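Local coordinates for ActII protein (Streptomyces coelicolor, PDB 2OPT), which acts as a TetR-family transcriptional repressor that probably binds regulatory DNA and takes up actinorhodin or its biosynthetic precursor (S)-DNPA as ligands, at residues A45-G48 and E52-D55; L56-V61 and R98-R103; G73-Q78 and G124-E129; K80-S85 and E115-L120; S85-F90 and D196-F201. One frame throughout, in Å; residues are numbered along the deposited sequence. Where two conformers were deposited one is given.

Contact 1 of 5, residues A45-G48 and E52-D55; sequences AHVG and ELLD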
# COMPACT_ATOMS: atom_id res chain seq x y z
N ALA A 45 -1.35 -3.09 33.70
CA ALA A 45 -2.42 -2.16 34.15
C ALA A 45 -2.53 -0.91 33.25
O ALA A 45 -3.62 -0.43 32.96
CB ALA A 45 -2.18 -1.74 35.57
N HIS A 46 -1.38 -0.42 32.78
CA HIS A 46 -1.27 0.85 32.05
C HIS A 46 -1.41 0.75 30.55
O HIS A 46 -1.96 1.69 29.92
CB HIS A 46 0.06 1.56 32.34
CG HIS A 46 0.03 2.40 33.57
ND1 HIS A 46 0.49 1.95 34.79
CD2 HIS A 46 -0.49 3.62 33.80
CE1 HIS A 46 0.26 2.87 35.71
NE2 HIS A 46 -0.32 3.90 35.13
N VAL A 47 -0.88 -0.31 29.95
CA VAL A 47 -0.87 -0.32 28.48
C VAL A 47 -1.37 -1.57 27.84
O VAL A 47 -1.46 -1.57 26.60
CB VAL A 47 0.48 0.05 27.80
CG1 VAL A 47 0.95 1.47 28.19
CG2 VAL A 47 1.55 -0.99 28.07
N GLY A 48 -1.74 -2.59 28.63
CA GLY A 48 -2.31 -3.82 28.06
C GLY A 48 -1.23 -4.70 27.45
O GLY A 48 -0.08 -4.63 27.86
N GLU A 52 -1.81 -3.68 22.08
CA GLU A 52 -2.40 -2.43 22.56
C GLU A 52 -1.31 -1.40 22.71
O GLU A 52 -1.52 -0.23 22.48
CB GLU A 52 -3.03 -2.70 23.90
CG GLU A 52 -4.26 -3.67 23.63
CD GLU A 52 -4.86 -4.38 24.85
OE1 GLU A 52 -4.15 -4.65 25.83
OE2 GLU A 52 -6.08 -4.75 24.79
N LEU A 53 -0.15 -1.86 23.13
CA LEU A 53 1.01 -0.96 23.29
C LEU A 53 1.35 -0.32 21.95
O LEU A 53 1.57 0.89 21.86
CB LEU A 53 2.17 -1.80 23.82
CG LEU A 53 3.51 -1.06 24.08
CD1 LEU A 53 4.19 -0.98 22.78
CD2 LEU A 53 3.33 0.33 24.74
N LEU A 54 1.45 -1.13 20.91
CA LEU A 54 1.75 -0.65 19.58
C LEU A 54 0.69 0.35 19.08
O LEU A 54 1.03 1.30 18.39
CB LEU A 54 1.90 -1.84 18.61
CG LEU A 54 3.18 -2.67 18.83
CD1 LEU A 54 3.20 -3.80 17.83
CD2 LEU A 54 4.45 -1.80 18.73
N ASP A 55 -0.59 0.15 19.42
CA ASP A 55 -1.66 1.12 19.06
C ASP A 55 -1.26 2.45 19.67
O ASP A 55 -1.48 3.52 19.09
CB ASP A 55 -3.01 0.71 19.67
CG ASP A 55 -3.68 -0.50 18.97
OD1 ASP A 55 -3.39 -0.75 17.79
OD2 ASP A 55 -4.59 -1.14 19.57
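Val47 and Leu53 lie side by side and point the same way, the methyl CG2 of Val47 resting 4.0 Å from CD2 of Leu53. Leu53 carries its CG anti to the backbone N (chi1 -180°), which places CD2 beside the valine. Beside this apolar pair the carbonyl O of Val47 comes 3.3 Å from CB of Glu52, so the backbone at the end of helix 40-47 meets the first turn of helix 50-61 directly. Next to it, OE1 of Glu52 sits 3.0 Å from CA of Gly48. Glycine suits this place twice over: its phi is positive (77°), and having no CB it lets the carboxylate come right up to the backbone. The carboxylate is positioned from outside the pair, since OE1 accepts a hydrogen bond from the backbone N of Asn49, the residue just before helix 50-61. That bond ties the glutamate to the short link between the helices. The 40-47 helix closes the predicted helix-turn-helix of the DNA-binding domain. Val47 also packs on Ile11 of helix 8-22 and Met29 of helix 29-36, while Leu53 reaches Leu32 of the same helix 29-36, so the pair lies among helices 8-22, 29-36, 40-47 and 50-61.

Contact 2 of 5, residues L56-V61 and R98-R103; sequences LVFDIV and RIAIDR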
# COMPACT_ATOMS: atom_id res chain seq x y z
N LEU A 56 -0.70 2.41 20.88
CA LEU A 56 -0.37 3.65 21.59
C LEU A 56 0.85 4.36 21.02
O LEU A 56 0.93 5.61 21.05
CB LEU A 56 -0.18 3.35 23.09
CG LEU A 56 -1.40 2.94 23.92
CD1 LEU A 56 -0.94 2.58 25.33
CD2 LEU A 56 -2.43 4.01 23.99
N VAL A 57 1.84 3.57 20.62
CA VAL A 57 3.08 4.05 20.02
C VAL A 57 2.66 4.70 18.68
O VAL A 57 3.09 5.79 18.36
CB VAL A 57 4.06 2.90 19.82
CG1 VAL A 57 5.23 3.33 18.96
CG2 VAL A 57 4.61 2.37 21.16
N PHE A 58 1.77 4.05 17.95
CA PHE A 58 1.29 4.63 16.71
C PHE A 58 0.66 6.00 16.95
O PHE A 58 0.97 6.95 16.22
CB PHE A 58 0.33 3.66 16.00
CG PHE A 58 -0.20 4.17 14.66
CD1 PHE A 58 0.61 4.89 13.79
CD2 PHE A 58 -1.50 3.87 14.26
CE1 PHE A 58 0.13 5.35 12.56
CE2 PHE A 58 -1.99 4.29 13.03
CZ PHE A 58 -1.18 5.02 12.18
N ASP A 59 -0.22 6.13 17.95
CA ASP A 59 -0.87 7.42 18.13
C ASP A 59 0.09 8.50 18.61
O ASP A 59 -0.04 9.68 18.24
CB ASP A 59 -2.02 7.33 19.10
CG ASP A 59 -2.95 8.51 18.96
OD1 ASP A 59 -3.61 8.60 17.90
OD2 ASP A 59 -2.88 9.42 19.83
N ILE A 60 1.08 8.13 19.40
CA ILE A 60 1.92 9.18 19.97
C ILE A 60 2.78 9.97 18.96
O ILE A 60 3.04 11.16 19.13
CB ILE A 60 2.76 8.63 21.12
CG1 ILE A 60 2.98 9.73 22.15
CG2 ILE A 60 4.12 8.00 20.61
CD1 ILE A 60 3.47 9.21 23.45
N VAL A 61 3.27 9.28 17.93
CA VAL A 61 4.12 9.91 16.91
C VAL A 61 3.28 10.81 15.96
O VAL A 61 3.81 11.66 15.28
CB VAL A 61 4.84 8.81 16.07
CG1 VAL A 61 5.81 8.10 16.92
CG2 VAL A 61 3.81 7.75 15.51
N ARG A 98 5.27 -0.21 9.46
CA ARG A 98 4.92 -1.62 9.68
C ARG A 98 3.80 -1.68 10.70
O ARG A 98 2.90 -2.48 10.60
CB ARG A 98 6.12 -2.41 10.20
CG ARG A 98 6.91 -3.18 9.17
CD ARG A 98 8.05 -3.97 9.86
NE ARG A 98 7.54 -5.17 10.56
CZ ARG A 98 8.27 -6.03 11.28
NH1 ARG A 98 9.58 -5.87 11.43
NH2 ARG A 98 7.68 -7.07 11.85
N ILE A 99 3.87 -0.84 11.71
CA ILE A 99 2.82 -0.83 12.73
C ILE A 99 1.57 -0.19 12.16
O ILE A 99 0.46 -0.65 12.42
CB ILE A 99 3.31 0.02 13.93
CG1 ILE A 99 4.51 -0.64 14.61
CG2 ILE A 99 2.21 0.32 14.92
CD1 ILE A 99 5.21 0.30 15.59
N ALA A 100 1.77 0.91 11.43
CA ALA A 100 0.68 1.73 10.88
C ALA A 100 -0.17 1.02 9.86
O ALA A 100 -1.34 1.33 9.75
CB ALA A 100 1.24 2.98 10.25
N ILE A 101 0.42 0.12 9.09
CA ILE A 101 -0.22 -0.36 7.85
C ILE A 101 -1.59 -1.07 8.04
O ILE A 101 -2.49 -0.99 7.15
CB ILE A 101 0.79 -1.23 7.01
CG1 ILE A 101 0.41 -1.35 5.51
CG2 ILE A 101 1.20 -2.55 7.74
CD1 ILE A 101 -1.04 -1.17 5.14
N ASP A 102 -1.75 -1.74 9.17
CA ASP A 102 -2.94 -2.50 9.53
C ASP A 102 -3.80 -1.76 10.60
O ASP A 102 -4.73 -2.34 11.16
CB ASP A 102 -2.47 -3.84 10.08
CG ASP A 102 -1.58 -3.67 11.32
OD1 ASP A 102 -0.73 -2.76 11.35
OD2 ASP A 102 -1.75 -4.46 12.28
N ARG A 103 -3.46 -0.52 10.92
CA ARG A 103 -4.11 0.21 12.01
C ARG A 103 -4.90 1.44 11.53
O ARG A 103 -4.55 2.04 10.51
CB ARG A 103 -3.07 0.62 13.06
CG ARG A 103 -2.52 -0.57 13.86
CD ARG A 103 -1.52 -0.12 14.94
NE ARG A 103 -1.51 -1.12 16.02
CZ ARG A 103 -0.84 -2.28 15.99
NH1 ARG A 103 -0.06 -2.59 14.95
NH2 ARG A 103 -0.94 -3.12 17.01
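Phe58 reaches out from helix 50-61 and lays a face of its ring on Ala100. With CG anti to the backbone N (chi1 -178°), the ring is carried well clear of its own helix, and the CA of Ala100 stands 4.1 Å from the ring centroid, only 14° off the normal: a CH-pi contact, displaced toward the rim. The methyl of the alanine adds to it, CB lying 3.5 Å from CE1 of Phe58, and so small a side chain lets the ring come down almost onto the backbone. At the root of the phenylalanine, its CB touches CG2 of Ile99 at 4.0 Å.

Two parts of the TetR architecture meet here, because helix 50-61 belongs to the DNA-binding end and helix 96-100 to the ligand-binding, dimer-forming end. Beyond the helix the chain folds through a type I beta turn from Ala100 to Arg103, which brings the arginine back beside the ring. CB of Arg103 lies 3.8 Å from CD2 of Phe58, and the extended arginine runs past the ring in the opposite direction, its guanidinium plane turned 72° from the ring. NH1 of Arg103 donates a nearly straight bond to O of Ile99 (3.2 Å), the oxygen lying in the guanidinium plane. The other two nitrogens have partners back toward the start of helix 50-61: NE forms a salt bridge with Asp55 and NH2 bonds to the carbonyl of Asp51.

Contact 3 of 5, residues G73-Q78 and G124-E129; sequences GRWAEQ and GGLHDE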
# COMPACT_ATOMS: atom_id res chain seq x y z
N GLY A 73 -7.16 29.39 -1.75
CA GLY A 73 -6.22 29.54 -2.84
C GLY A 73 -4.92 28.79 -2.75
O GLY A 73 -4.14 28.84 -3.70
N ARG A 74 -4.65 28.11 -1.63
CA ARG A 74 -3.46 27.26 -1.52
C ARG A 74 -3.77 25.79 -1.32
O ARG A 74 -2.94 25.08 -0.76
CB ARG A 74 -2.53 27.66 -0.36
CG ARG A 74 -1.80 28.96 -0.56
CD ARG A 74 -0.40 28.97 0.05
NE ARG A 74 -0.28 28.29 1.34
CZ ARG A 74 0.54 27.25 1.56
NH1 ARG A 74 0.57 26.72 2.76
NH2 ARG A 74 1.33 26.76 0.61
N TRP A 75 -4.94 25.34 -1.75
CA TRP A 75 -5.39 23.99 -1.36
C TRP A 75 -4.37 22.91 -1.73
O TRP A 75 -3.93 22.14 -0.88
CB TRP A 75 -6.75 23.68 -1.97
CG TRP A 75 -7.36 22.38 -1.51
CD1 TRP A 75 -8.06 22.19 -0.37
CD2 TRP A 75 -7.36 21.10 -2.20
NE1 TRP A 75 -8.48 20.87 -0.28
CE2 TRP A 75 -8.06 20.19 -1.39
CE3 TRP A 75 -6.80 20.64 -3.41
CZ2 TRP A 75 -8.25 18.84 -1.76
CZ3 TRP A 75 -6.95 19.32 -3.76
CH2 TRP A 75 -7.72 18.42 -2.96
N ALA A 76 -3.96 22.88 -2.99
CA ALA A 76 -3.17 21.76 -3.51
C ALA A 76 -1.82 21.64 -2.79
O ALA A 76 -1.38 20.54 -2.47
CB ALA A 76 -2.95 21.91 -4.98
N GLU A 77 -1.15 22.77 -2.58
CA GLU A 77 0.11 22.77 -1.89
C GLU A 77 -0.05 22.43 -0.39
O GLU A 77 0.84 21.88 0.19
CB GLU A 77 0.80 24.11 -2.12
CG GLU A 77 1.17 24.36 -3.58
CD GLU A 77 2.29 23.42 -4.10
OE1 GLU A 77 3.39 23.41 -3.49
OE2 GLU A 77 2.09 22.72 -5.11
N GLN A 78 -1.20 22.75 0.21
CA GLN A 78 -1.42 22.40 1.62
C GLN A 78 -1.61 20.88 1.80
O GLN A 78 -1.20 20.29 2.80
CB GLN A 78 -2.62 23.15 2.18
CG GLN A 78 -2.34 24.55 2.54
CD GLN A 78 -3.41 25.17 3.40
OE1 GLN A 78 -4.59 25.20 3.04
NE2 GLN A 78 -2.99 25.77 4.50
N GLY A 124 -11.62 22.18 -0.12
CA GLY A 124 -11.31 22.26 -1.53
C GLY A 124 -12.45 21.91 -2.45
O GLY A 124 -12.25 21.73 -3.66
N GLY A 125 -13.66 21.79 -1.90
CA GLY A 125 -14.84 21.52 -2.68
C GLY A 125 -15.07 20.08 -3.04
O GLY A 125 -15.93 19.79 -3.86
N LEU A 126 -14.32 19.15 -2.43
CA LEU A 126 -14.54 17.71 -2.65
C LEU A 126 -15.86 17.23 -1.98
O LEU A 126 -16.06 17.44 -0.76
CB LEU A 126 -13.34 16.91 -2.07
CG LEU A 126 -12.05 16.79 -2.89
CD1 LEU A 126 -11.52 18.13 -3.32
CD2 LEU A 126 -10.96 16.04 -2.12
N HIS A 127 -16.72 16.56 -2.75
CA HIS A 127 -17.96 16.00 -2.21
C HIS A 127 -17.62 14.90 -1.24
O HIS A 127 -16.47 14.42 -1.22
CB HIS A 127 -18.93 15.49 -3.32
CG HIS A 127 -18.37 14.40 -4.19
ND1 HIS A 127 -17.67 14.65 -5.36
CD2 HIS A 127 -18.44 13.05 -4.10
CE1 HIS A 127 -17.31 13.51 -5.92
NE2 HIS A 127 -17.77 12.52 -5.18
N ASP A 128 -18.60 14.52 -0.41
CA ASP A 128 -18.37 13.68 0.77
C ASP A 128 -17.55 12.41 0.46
O ASP A 128 -16.62 12.12 1.17
CB ASP A 128 -19.71 13.26 1.40
CG ASP A 128 -20.47 14.43 2.03
OD1 ASP A 128 -19.96 15.57 2.05
OD2 ASP A 128 -21.59 14.19 2.54
N GLU A 129 -17.94 11.63 -0.56
CA GLU A 129 -17.26 10.36 -0.85
C GLU A 129 -15.85 10.57 -1.32
O GLU A 129 -14.99 9.76 -1.04
CB GLU A 129 -17.97 9.52 -1.90
CG GLU A 129 -19.16 8.70 -1.33
CD GLU A 129 -19.68 7.62 -2.31
OE1 GLU A 129 -19.19 7.57 -3.49
OE2 GLU A 129 -20.58 6.84 -1.87
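Trp75 meets Gly124 and Leu126, and the first kind of contact is CH-pi. The CA of Gly124 lies over a face of the indole, 3.6 Å from the centroid of the five-membered ring and 22° off its normal. A glycine fits here because it has no CB, and a main-chain CA can settle directly on the ring. The second kind is apolar: CD1 of Leu126 is 3.7 Å from CZ2 of Trp75, the two side chains crossing at about a right angle, so the six-membered ring is met by the leucine's methyls. Trp75 holds its CG anti to the backbone N (chi1 -174°), which swings the indole from the first turn of helix 75-92 to the loop between helices 108-123 and 128-150. The third kind is polar and uses an outside partner, for NE1 of Trp75 donates to the carbonyl O of Leu120, near the end of helix 108-123. At the start of helix 128-150, Glu129 forms a salt bridge with Arg199 of the second subunit. The indole thus works in two ways at once: its N-H fixes the rotation of the ring by binding a helix end, while its carbon surface accepts both a bare backbone and a leucine.

Contact 4 of 5, residues K80-S85 and E115-L120; sequences KEMCRS and ERTMNL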
# COMPACT_ATOMS: atom_id res chain seq x y z
N LYS A 80 -0.29 18.59 -0.35
CA LYS A 80 1.12 18.19 -0.41
C LYS A 80 1.84 18.31 0.91
O LYS A 80 2.49 17.34 1.35
CB LYS A 80 1.85 19.02 -1.46
CG LYS A 80 1.36 18.66 -2.86
CD LYS A 80 2.12 19.42 -3.95
CE LYS A 80 1.71 18.84 -5.32
NZ LYS A 80 2.45 19.60 -6.35
N GLU A 81 1.74 19.48 1.53
CA GLU A 81 2.42 19.81 2.80
C GLU A 81 2.10 18.80 3.89
O GLU A 81 2.98 18.33 4.62
CB GLU A 81 1.99 21.19 3.31
CG GLU A 81 2.32 21.42 4.82
CD GLU A 81 1.69 22.69 5.44
OE1 GLU A 81 1.08 23.51 4.73
OE2 GLU A 81 1.86 22.87 6.67
N MET A 82 0.81 18.52 4.03
CA MET A 82 0.33 17.56 5.02
C MET A 82 0.83 16.15 4.74
O MET A 82 1.12 15.39 5.66
CB MET A 82 -1.20 17.59 5.08
CG MET A 82 -1.83 16.29 5.57
SD MET A 82 -3.58 16.19 5.17
CE MET A 82 -3.51 15.29 3.62
N CYS A 83 0.92 15.81 3.46
CA CYS A 83 1.41 14.49 3.05
C CYS A 83 2.91 14.36 3.31
O CYS A 83 3.38 13.31 3.74
CB CYS A 83 1.10 14.24 1.58
SG CYS A 83 -0.63 13.86 1.22
N ARG A 84 3.64 15.44 3.04
CA ARG A 84 5.08 15.47 3.28
C ARG A 84 5.38 15.34 4.77
O ARG A 84 6.38 14.74 5.17
CB ARG A 84 5.69 16.75 2.72
CG ARG A 84 5.84 16.76 1.21
CD ARG A 84 6.59 18.00 0.73
NE ARG A 84 6.29 18.33 -0.65
CZ ARG A 84 5.82 19.51 -1.05
NH1 ARG A 84 5.57 19.72 -2.34
NH2 ARG A 84 5.59 20.47 -0.17
N SER A 85 4.50 15.91 5.59
CA SER A 85 4.62 15.80 7.06
C SER A 85 4.45 14.38 7.59
O SER A 85 5.19 13.91 8.47
CB SER A 85 3.57 16.72 7.74
OG SER A 85 3.88 16.96 9.12
N GLU A 115 -9.78 14.65 11.61
CA GLU A 115 -10.68 15.79 11.55
C GLU A 115 -10.10 16.94 10.73
O GLU A 115 -10.77 17.52 9.90
CB GLU A 115 -11.03 16.23 12.96
CG GLU A 115 -12.03 17.42 13.09
CD GLU A 115 -13.36 17.20 12.46
OE1 GLU A 115 -13.87 16.07 12.41
OE2 GLU A 115 -13.95 18.22 12.05
N ARG A 116 -8.88 17.35 11.04
CA ARG A 116 -8.24 18.41 10.33
C ARG A 116 -8.02 18.06 8.86
O ARG A 116 -8.25 18.91 7.98
CB ARG A 116 -6.92 18.74 11.04
CG ARG A 116 -7.18 19.30 12.48
CD ARG A 116 -5.88 19.62 13.21
NE ARG A 116 -5.20 20.71 12.52
CZ ARG A 116 -5.51 22.00 12.64
NH1 ARG A 116 -6.53 22.40 13.43
NH2 ARG A 116 -4.79 22.92 11.95
N THR A 117 -7.60 16.82 8.58
CA THR A 117 -7.44 16.36 7.21
C THR A 117 -8.74 16.50 6.44
O THR A 117 -8.80 17.09 5.35
CB THR A 117 -6.99 14.87 7.19
OG1 THR A 117 -5.66 14.75 7.75
CG2 THR A 117 -6.95 14.31 5.73
N MET A 118 -9.81 15.97 6.98
CA MET A 118 -11.07 16.06 6.30
C MET A 118 -11.52 17.51 6.18
O MET A 118 -12.10 17.87 5.17
CB MET A 118 -12.13 15.27 7.05
CG MET A 118 -11.86 13.78 6.97
SD MET A 118 -11.80 13.16 5.26
CE MET A 118 -10.74 11.75 5.47
N ASN A 119 -11.30 18.33 7.20
CA ASN A 119 -11.59 19.73 7.08
C ASN A 119 -10.89 20.29 5.84
O ASN A 119 -11.53 20.99 5.03
CB ASN A 119 -11.22 20.52 8.35
CG ASN A 119 -11.97 21.84 8.45
OD1 ASN A 119 -13.17 21.90 8.25
ND2 ASN A 119 -11.27 22.89 8.80
N LEU A 120 -9.61 19.98 5.67
CA LEU A 120 -8.83 20.55 4.54
C LEU A 120 -9.36 20.05 3.19
O LEU A 120 -9.51 20.82 2.24
CB LEU A 120 -7.37 20.14 4.64
CG LEU A 120 -6.33 20.75 3.65
CD1 LEU A 120 -6.39 22.27 3.59
CD2 LEU A 120 -4.91 20.28 3.98
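Met82 on helix 75-92 and Thr117 on helix 108-123 make the closest approach between two helices whose CA atoms come no nearer here than 8.2 Å. Along the first segment, Met82 is the residue that crosses. Its CG is roughly anti to the backbone N (chi1 154°), which carries the chain out toward the other helix, and the bend at chi3 then turns the terminal methyl aside. The sulphur therefore leads the approach: SD of Met82 is 3.6 Å from OG1 and 3.9 Å from CG2 of Thr117. The two side chains cross at about a right angle. OG1 of the threonine is engaged along its own helix, hydrogen-bonded to the carbonyl O of Gly113, which leaves its side of the contact largely a matter of packing against a soft, polarisable sulphur. One turn further on, CD2 of Leu120 comes within 4.5 Å of the same SD, a looser apolar touch. Methionine suits the spot because its long, flexible chain can span a wide gap between helices. Other faces of helix 75-92 are taken up by its neighbours in sequence: Lys80 lies along Leu205 and Ile209 of helix 197-219, Cys83 turns to Leu138 and Val142 of helix 128-150, and Arg84 pairs with Glu202 of helix 197-219. Such neighbours on several sides are as expected of a central helix in the all-helical C-terminal domain of TetR-type regulators, the domain that in this family takes up ligand and forms the dimer.

Contact 5 of 5, residues S85-F90 and D196-F201; sequences SLRRMF and DSDRRF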
# COMPACT_ATOMS: atom_id res chain seq x y z
N SER A 85 4.50 15.91 5.59
CA SER A 85 4.62 15.80 7.06
C SER A 85 4.45 14.38 7.59
O SER A 85 5.19 13.91 8.47
CB SER A 85 3.57 16.72 7.74
OG SER A 85 3.88 16.96 9.12
N LEU A 86 3.48 13.66 7.06
CA LEU A 86 3.32 12.29 7.37
C LEU A 86 4.52 11.46 6.94
O LEU A 86 4.98 10.59 7.68
CB LEU A 86 2.10 11.77 6.60
CG LEU A 86 1.65 10.37 7.01
CD1 LEU A 86 1.31 10.18 8.51
CD2 LEU A 86 0.44 10.00 6.16
N ARG A 87 5.06 11.75 5.76
CA ARG A 87 6.21 11.03 5.26
C ARG A 87 7.40 11.24 6.16
O ARG A 87 8.15 10.33 6.44
CB ARG A 87 6.53 11.48 3.81
CG ARG A 87 7.79 10.84 3.23
CD ARG A 87 8.28 11.52 1.91
NE ARG A 87 9.33 10.74 1.22
CZ ARG A 87 10.27 11.30 0.48
NH1 ARG A 87 10.32 12.61 0.32
NH2 ARG A 87 11.17 10.54 -0.09
N ARG A 88 7.56 12.49 6.60
CA ARG A 88 8.66 12.90 7.49
C ARG A 88 8.65 12.04 8.75
O ARG A 88 9.67 11.53 9.20
CB ARG A 88 8.42 14.37 7.83
CG ARG A 88 9.52 15.12 8.59
CD ARG A 88 9.20 16.59 8.53
NE ARG A 88 9.29 17.06 7.16
CZ ARG A 88 8.38 17.80 6.55
NH1 ARG A 88 8.58 18.14 5.27
NH2 ARG A 88 7.32 18.26 7.21
N MET A 89 7.44 11.86 9.30
CA MET A 89 7.24 11.15 10.56
C MET A 89 7.69 9.71 10.44
O MET A 89 8.43 9.23 11.23
CB MET A 89 5.75 11.22 10.96
CG MET A 89 5.40 10.41 12.22
SD MET A 89 3.65 9.99 12.29
CE MET A 89 3.49 8.71 11.04
N PHE A 90 7.19 9.01 9.41
CA PHE A 90 7.63 7.63 9.08
C PHE A 90 9.16 7.52 8.91
O PHE A 90 9.77 6.62 9.46
CB PHE A 90 6.96 7.17 7.80
CG PHE A 90 5.49 6.79 8.01
CD1 PHE A 90 5.13 5.92 9.02
CD2 PHE A 90 4.50 7.31 7.20
CE1 PHE A 90 3.77 5.55 9.21
CE2 PHE A 90 3.15 6.96 7.39
CZ PHE A 90 2.81 6.10 8.39
N ASP A 196 14.31 7.63 -7.66
CA ASP A 196 14.60 7.92 -6.28
C ASP A 196 13.31 8.16 -5.54
O ASP A 196 12.32 8.59 -6.14
CB ASP A 196 15.59 9.05 -6.11
CG ASP A 196 15.09 10.36 -6.64
OD1 ASP A 196 14.97 10.48 -7.88
OD2 ASP A 196 14.88 11.28 -5.83
N SER A 197 13.32 7.87 -4.24
CA SER A 197 12.17 8.04 -3.37
C SER A 197 11.49 9.39 -3.46
O SER A 197 10.27 9.48 -3.46
CB SER A 197 12.57 7.75 -1.92
OG SER A 197 12.78 6.34 -1.80
N ASP A 198 12.27 10.46 -3.43
CA ASP A 198 11.74 11.82 -3.47
C ASP A 198 10.93 12.01 -4.76
O ASP A 198 9.83 12.56 -4.76
CB ASP A 198 12.88 12.80 -3.46
CG ASP A 198 13.47 13.03 -2.07
OD1 ASP A 198 12.98 12.45 -1.08
OD2 ASP A 198 14.45 13.81 -1.96
N ARG A 199 11.49 11.52 -5.85
CA ARG A 199 10.90 11.71 -7.13
C ARG A 199 9.61 10.92 -7.19
O ARG A 199 8.62 11.50 -7.55
CB ARG A 199 11.87 11.28 -8.24
CG ARG A 199 11.39 11.57 -9.69
CD ARG A 199 10.96 13.03 -9.90
NE ARG A 199 10.48 13.19 -11.28
CZ ARG A 199 9.60 14.10 -11.70
NH1 ARG A 199 9.06 14.99 -10.86
NH2 ARG A 199 9.26 14.12 -12.99
N ARG A 200 9.62 9.64 -6.80
CA ARG A 200 8.38 8.81 -6.79
C ARG A 200 7.36 9.46 -5.89
O ARG A 200 6.25 9.71 -6.28
CB ARG A 200 8.64 7.43 -6.18
CG ARG A 200 9.51 6.47 -6.94
CD ARG A 200 9.98 5.30 -6.02
NE ARG A 200 8.87 4.50 -5.53
CZ ARG A 200 8.20 3.61 -6.28
NH1 ARG A 200 8.55 3.42 -7.55
NH2 ARG A 200 7.17 2.93 -5.77
N PHE A 201 7.75 9.81 -4.68
CA PHE A 201 6.82 10.49 -3.79
C PHE A 201 6.15 11.74 -4.41
O PHE A 201 4.95 11.91 -4.32
CB PHE A 201 7.48 10.89 -2.48
CG PHE A 201 6.50 11.27 -1.42
CD1 PHE A 201 5.75 10.32 -0.78
CD2 PHE A 201 6.31 12.62 -1.10
CE1 PHE A 201 4.81 10.69 0.17
CE2 PHE A 201 5.38 13.00 -0.14
CZ PHE A 201 4.65 12.05 0.50
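Arg87 lies flat along Phe201 and ends on Asp198. Its chain is extended from CG to NE, with CG anti to the backbone N, and it slides past the phenylalanine in the opposite direction. CD sits squarely over the ring, 3.6 Å from the centroid of Phe201 and 5° off the normal, a CH-pi contact; the guanidinium beyond it is nearly parallel to the ring, 12° apart in plane, and carries CB of Phe201 over its centre. An arginine suits this place because its methylene chain offers apolar surface to the ring while its tip still reaches a charge. That charge is Asp198, turned across the arginine with its carboxylate 79° from the guanidinium plane. Both terminal nitrogens close on a single oxygen: OD1 of Asp198 receives NH2 of Arg87 at 2.8 Å on its anti lone pair, while NH1 of Arg87 meets that same OD1 at 3.0 Å from above the carboxylate plane. Neither bond is straight, as expected when two N-H groups converge on one atom. The aspartate lies in the first turn of helix 197-219, where its negative charge probably also sits well with the helix dipole. The ring of Phe201 meets that of Phe141 on helix 128-150 too. The axes of the two short segments run roughly antiparallel and come no closer than 13.1 Å, so the arginine bridges a wide gap, an ion pair with an aromatic flank joining two helices of the C-terminal, ligand-binding domain of the TetR fold.

Overall arrangement
Contacts 1 and 2 share helix 50-61, and their centres are 12 Å apart; a salt bridge of 2.6 Å from OD1 of Asp55 to NE of Arg103 joins them, linking the DNA-binding end to the C-terminal domain. Contact 2 touches contact 5 through CE1 of Phe90, 3.8 Å from CB of Ala100. Contacts 3, 4 and 5 follow along helix 75-92: 3 and 4, centres 10 Å apart, are joined by the bond from Trp75 to Leu120, and 4 and 5 share Ser85. All three also lie near the second subunit. The centres of contacts 1 and 3 are about 36 Å apart, contact 1 at the predicted helix-turn-helix and contact 3 beside the second subunit.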